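Local coordinates for pngf-ii (Elizabethkingia meningoseptica, PDB 4R4X), which probably hydrolyses the amide link between N-glycans and asparagine in glycoproteins, acting as a peptide:N-glycosidase of the PNGase F family, at residues I79-F85 / I127-L132. Numbering follows the deposited sequence.
Sequences ILAKQEF and ILGQDL
The carboxamide of Gln83 reads the backbone of a type II beta turn, Ile127 to Gln130, in the N-terminal domain of this N-glycanase. Its NE2 donates an almost straight bond to Ile127 O (2.9 Å, N-H...O 178°); Ile127 O lies in the amide plane of Gln83, but the donor stands above the carbonyl plane of Ile127. At the other end of the amide, Gly129 N donates to Gln83 OE1 (2.8 Å), which also receives a bond from a water that Asp131 N holds at 2.9 Å. OE1 thus accepts twice, and both ends of the carboxamide are tied, fixing its rotation. Beyond CG the Gln83 chain is extended (chi2 -174°), carrying the amide across to the turn.

Apolar groups lie to both sides of this polar centre. Leu80 sets CD2 against Gln130 CB (3.9 Å) and CD1 against Asp131 CB, while Ile79 CG2 meets Ile127 CG1. Val60 of strand 59-65 touches both Leu80 and Ile127. Farther out, Lys122 forms a salt bridge with Asp131, and Arg55 bonds the side-chain oxygen of Gln130. At the Phe85 end, where Val113 of strand 109-116 also touches the Phe85 side chain, Leu132 CD1 makes a CH-pi contact 3.9 Å from the ring centroid, only 8° off its normal.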
ATOM      1  N   ILE A  79      26.459  -2.089  22.732  1.00 23.28           N
ATOM      2  CA  ILE A  79      25.129  -2.000  23.350  1.00 23.35           C
ATOM      3  C   ILE A  79      25.169  -2.065  24.890  1.00 22.10           C
ATOM      4  O   ILE A  79      24.558  -1.245  25.577  1.00 22.51           O
ATOM      5  CB  ILE A  79      24.186  -3.116  22.823  1.00 25.37           C
ATOM      6  CG1 ILE A  79      23.896  -2.891  21.332  1.00 27.02           C
ATOM      7  CG2 ILE A  79      22.888  -3.143  23.627  1.00 25.58           C
ATOM      8  CD1 ILE A  79      22.834  -3.813  20.752  1.00 28.88           C
ATOM      9  N   LEU A  80      25.869  -3.059  25.417  1.00 21.59           N
ATOM     10  CA  LEU A  80      25.920  -3.263  26.871  1.00 22.47           C
ATOM     11  C   LEU A  80      26.561  -2.055  27.557  1.00 23.28           C
ATOM     12  O   LEU A  80      26.011  -1.531  28.513  1.00 22.17           O
ATOM     13  CB  LEU A  80      26.680  -4.555  27.208  1.00 21.36           C
ATOM     14  CG  LEU A  80      25.999  -5.812  26.657  1.00 21.72           C
ATOM     15  CD1 LEU A  80      26.672  -7.068  27.173  1.00 21.93           C
ATOM     16  CD2 LEU A  80      24.518  -5.789  26.984  1.00 21.79           C
ATOM     17  N   ALA A  81      27.694  -1.596  27.024  1.00 24.09           N
ATOM     18  CA  ALA A  81      28.423  -0.455  27.603  1.00 25.41           C
ATOM     19  C   ALA A  81      27.552   0.798  27.732  1.00 24.98           C
ATOM     20  O   ALA A  81      27.706   1.551  28.683  1.00 24.49           O
ATOM     21  CB  ALA A  81      29.681  -0.157  26.779  1.00 26.88           C
ATOM     22  N   LYS A  82      26.606   0.996  26.809  1.00 24.96           N
ATOM     23  CA  LYS A  82      25.737   2.171  26.841  1.00 24.01           C
ATOM     24  C   LYS A  82      24.620   2.150  27.882  1.00 24.11           C
ATOM     25  O   LYS A  82      24.024   3.182  28.145  1.00 23.21           O
ATOM     26  CB  LYS A  82      25.125   2.426  25.464  1.00 25.69           C
ATOM     27  CG  LYS A  82      26.146   2.894  24.434  1.00 27.08           C
ATOM     28  CD  LYS A  82      25.544   2.919  23.037  1.00 27.69           C
ATOM     29  CE  LYS A  82      26.585   3.347  22.022  1.00 28.70           C
ATOM     30  NZ  LYS A  82      26.072   3.172  20.646  1.00 29.51           N
ATOM     31  N   GLN A  83      24.311   0.993  28.458  1.00 22.62           N
ATOM     32  CA  GLN A  83      23.210   0.925  29.425  1.00 23.21           C
ATOM     33  C   GLN A  83      23.654   1.690  30.656  1.00 23.38           C
ATOM     34  O   GLN A  83      24.791   1.541  31.068  1.00 24.09           O
ATOM     35  CB  GLN A  83      22.882  -0.538  29.786  1.00 21.22           C
ATOM     36  CG  GLN A  83      22.430  -1.324  28.564  1.00 21.30           C
ATOM     37  CD  GLN A  83      21.962  -2.735  28.870  1.00 21.05           C
ATOM     38  OE1 GLN A  83      22.061  -3.228  30.001  1.00 19.43           O
ATOM     39  NE2 GLN A  83      21.415  -3.385  27.849  1.00 19.25           N
ATOM     40  N   GLU A  84      22.764   2.495  31.217  1.00 25.37           N
ATOM     41  CA  GLU A  84      23.042   3.280  32.420  1.00 28.75           C
ATOM     42  C   GLU A  84      22.158   2.816  33.560  1.00 26.58           C
ATOM     43  O   GLU A  84      20.945   2.981  33.495  1.00 26.38           O
ATOM     44  CB  GLU A  84      22.719   4.750  32.177  1.00 32.82           C
ATOM     45  CG  GLU A  84      23.740   5.501  31.355  1.00 37.67           C
ATOM     46  CD  GLU A  84      23.469   7.001  31.359  1.00 43.66           C
ATOM     47  OE1 GLU A  84      22.530   7.451  30.664  1.00 47.06           O
ATOM     48  OE2 GLU A  84      24.190   7.731  32.071  1.00 49.59           O
ATOM     49  N   PHE A  85      22.771   2.265  34.601  1.00 25.28           N
ATOM     50  CA  PHE A  85      22.058   1.809  35.794  1.00 26.26           C
ATOM     51  C   PHE A  85      22.418   2.611  37.046  1.00 27.28           C
ATOM     52  O   PHE A  85      23.568   3.016  37.220  1.00 27.89           O
ATOM     53  CB  PHE A  85      22.325   0.319  36.023  1.00 26.43           C
ATOM     54  CG  PHE A  85      21.522  -0.558  35.122  1.00 25.69           C
ATOM     55  CD1 PHE A  85      20.210  -0.878  35.440  1.00 25.90           C
ATOM     56  CD2 PHE A  85      22.055  -1.028  33.930  1.00 26.70           C
ATOM     57  CE1 PHE A  85      19.447  -1.665  34.587  1.00 26.16           C
ATOM     58  CE2 PHE A  85      21.295  -1.810  33.073  1.00 24.60           C
ATOM     59  CZ  PHE A  85      19.996  -2.125  33.399  1.00 24.88           C
ATOM     60  N   ILE A 127      17.401  -7.569  26.856  1.00 18.69           N
ATOM     61  CA  ILE A 127      18.773  -7.024  26.742  1.00 20.23           C
ATOM     62  C   ILE A 127      19.236  -6.215  27.997  1.00 19.97           C
ATOM     63  O   ILE A 127      20.452  -6.090  28.262  1.00 18.72           O
ATOM     64  CB  ILE A 127      18.870  -6.139  25.488  1.00 21.67           C
ATOM     65  CG1 ILE A 127      20.338  -5.864  25.107  1.00 22.28           C
ATOM     66  CG2 ILE A 127      18.082  -4.849  25.696  1.00 21.95           C
ATOM     67  CD1 ILE A 127      21.174  -7.091  24.823  1.00 22.93           C
ATOM     68  N   LEU A 128      18.281  -5.661  28.754  1.00 20.36           N
ATOM     69  CA  LEU A 128      18.620  -4.776  29.874  1.00 21.23           C
ATOM     70  C   LEU A 128      19.268  -5.512  31.028  1.00 20.02           C
ATOM     71  O   LEU A 128      18.762  -6.529  31.493  1.00 19.98           O
ATOM     72  CB  LEU A 128      17.396  -4.037  30.390  1.00 23.40           C
ATOM     73  CG  LEU A 128      16.751  -3.086  29.387  1.00 25.71           C
ATOM     74  CD1 LEU A 128      15.511  -2.457  29.995  1.00 27.15           C
ATOM     75  CD2 LEU A 128      17.736  -2.037  28.903  1.00 27.06           C
ATOM     76  N   GLY A 129      20.415  -5.006  31.467  1.00 18.89           N
ATOM     77  CA  GLY A 129      21.137  -5.582  32.601  1.00 18.10           C
ATOM     78  C   GLY A 129      22.046  -6.760  32.326  1.00 18.90           C
ATOM     79  O   GLY A 129      22.620  -7.317  33.273  1.00 19.75           O
ATOM     80  N   GLN A 130      22.193  -7.140  31.049  1.00 18.08           N
ATOM     81  CA  GLN A 130      22.942  -8.333  30.658  1.00 19.20           C
ATOM     82  C   GLN A 130      24.411  -8.271  31.011  1.00 19.35           C
ATOM     83  O   GLN A 130      25.059  -9.299  31.039  1.00 19.44           O
ATOM     84  CB  GLN A 130      22.889  -8.528  29.146  1.00 20.15           C
ATOM     85  CG  GLN A 130      21.545  -8.958  28.620  1.00 20.65           C
ATOM     86  CD  GLN A 130      21.315 -10.440  28.720  1.00 21.13           C
ATOM     87  OE1 GLN A 130      22.251 -11.245  28.845  1.00 22.10           O
ATOM     88  NE2 GLN A 130      20.055 -10.820  28.634  1.00 22.75           N
ATOM     89  N   ASP A 131      24.964  -7.082  31.227  1.00 19.70           N
ATOM     90  CA  ASP A 131      26.335  -7.033  31.726  1.00 22.18           C
ATOM     91  C   ASP A 131      26.450  -6.963  33.248  1.00 21.88           C
ATOM     92  O   ASP A 131      27.558  -6.984  33.747  1.00 23.34           O
ATOM     93  CB  ASP A 131      27.124  -5.893  31.105  1.00 23.34           C
ATOM     94  CG  ASP A 131      28.613  -6.149  31.141  1.00 25.80           C
ATOM     95  OD1 ASP A 131      29.046  -7.303  30.902  1.00 26.88           O
ATOM     96  OD2 ASP A 131      29.346  -5.202  31.447  1.00 27.78           O
ATOM     97  N   LEU A 132      25.338  -6.879  33.982  1.00 21.19           N
ATOM     98  CA  LEU A 132      25.400  -6.768  35.464  1.00 20.95           C
ATOM     99  C   LEU A 132      25.587  -8.105  36.163  1.00 20.15           C
ATOM    100  O   LEU A 132      26.183  -8.182  37.243  1.00 19.74           O
ATOM    101  CB  LEU A 132      24.134  -6.135  36.030  1.00 20.29           C
ATOM    102  CG  LEU A 132      23.811  -4.691  35.620  1.00 20.83           C
ATOM    103  CD1 LEU A 132      22.449  -4.302  36.179  1.00 20.06           C
ATOM    104  CD2 LEU A 132      24.888  -3.723  36.081  1.00 22.05           C
TER
HETATM  105  O   HOH W   1      23.937  -4.409  31.622  1.00 20.99           O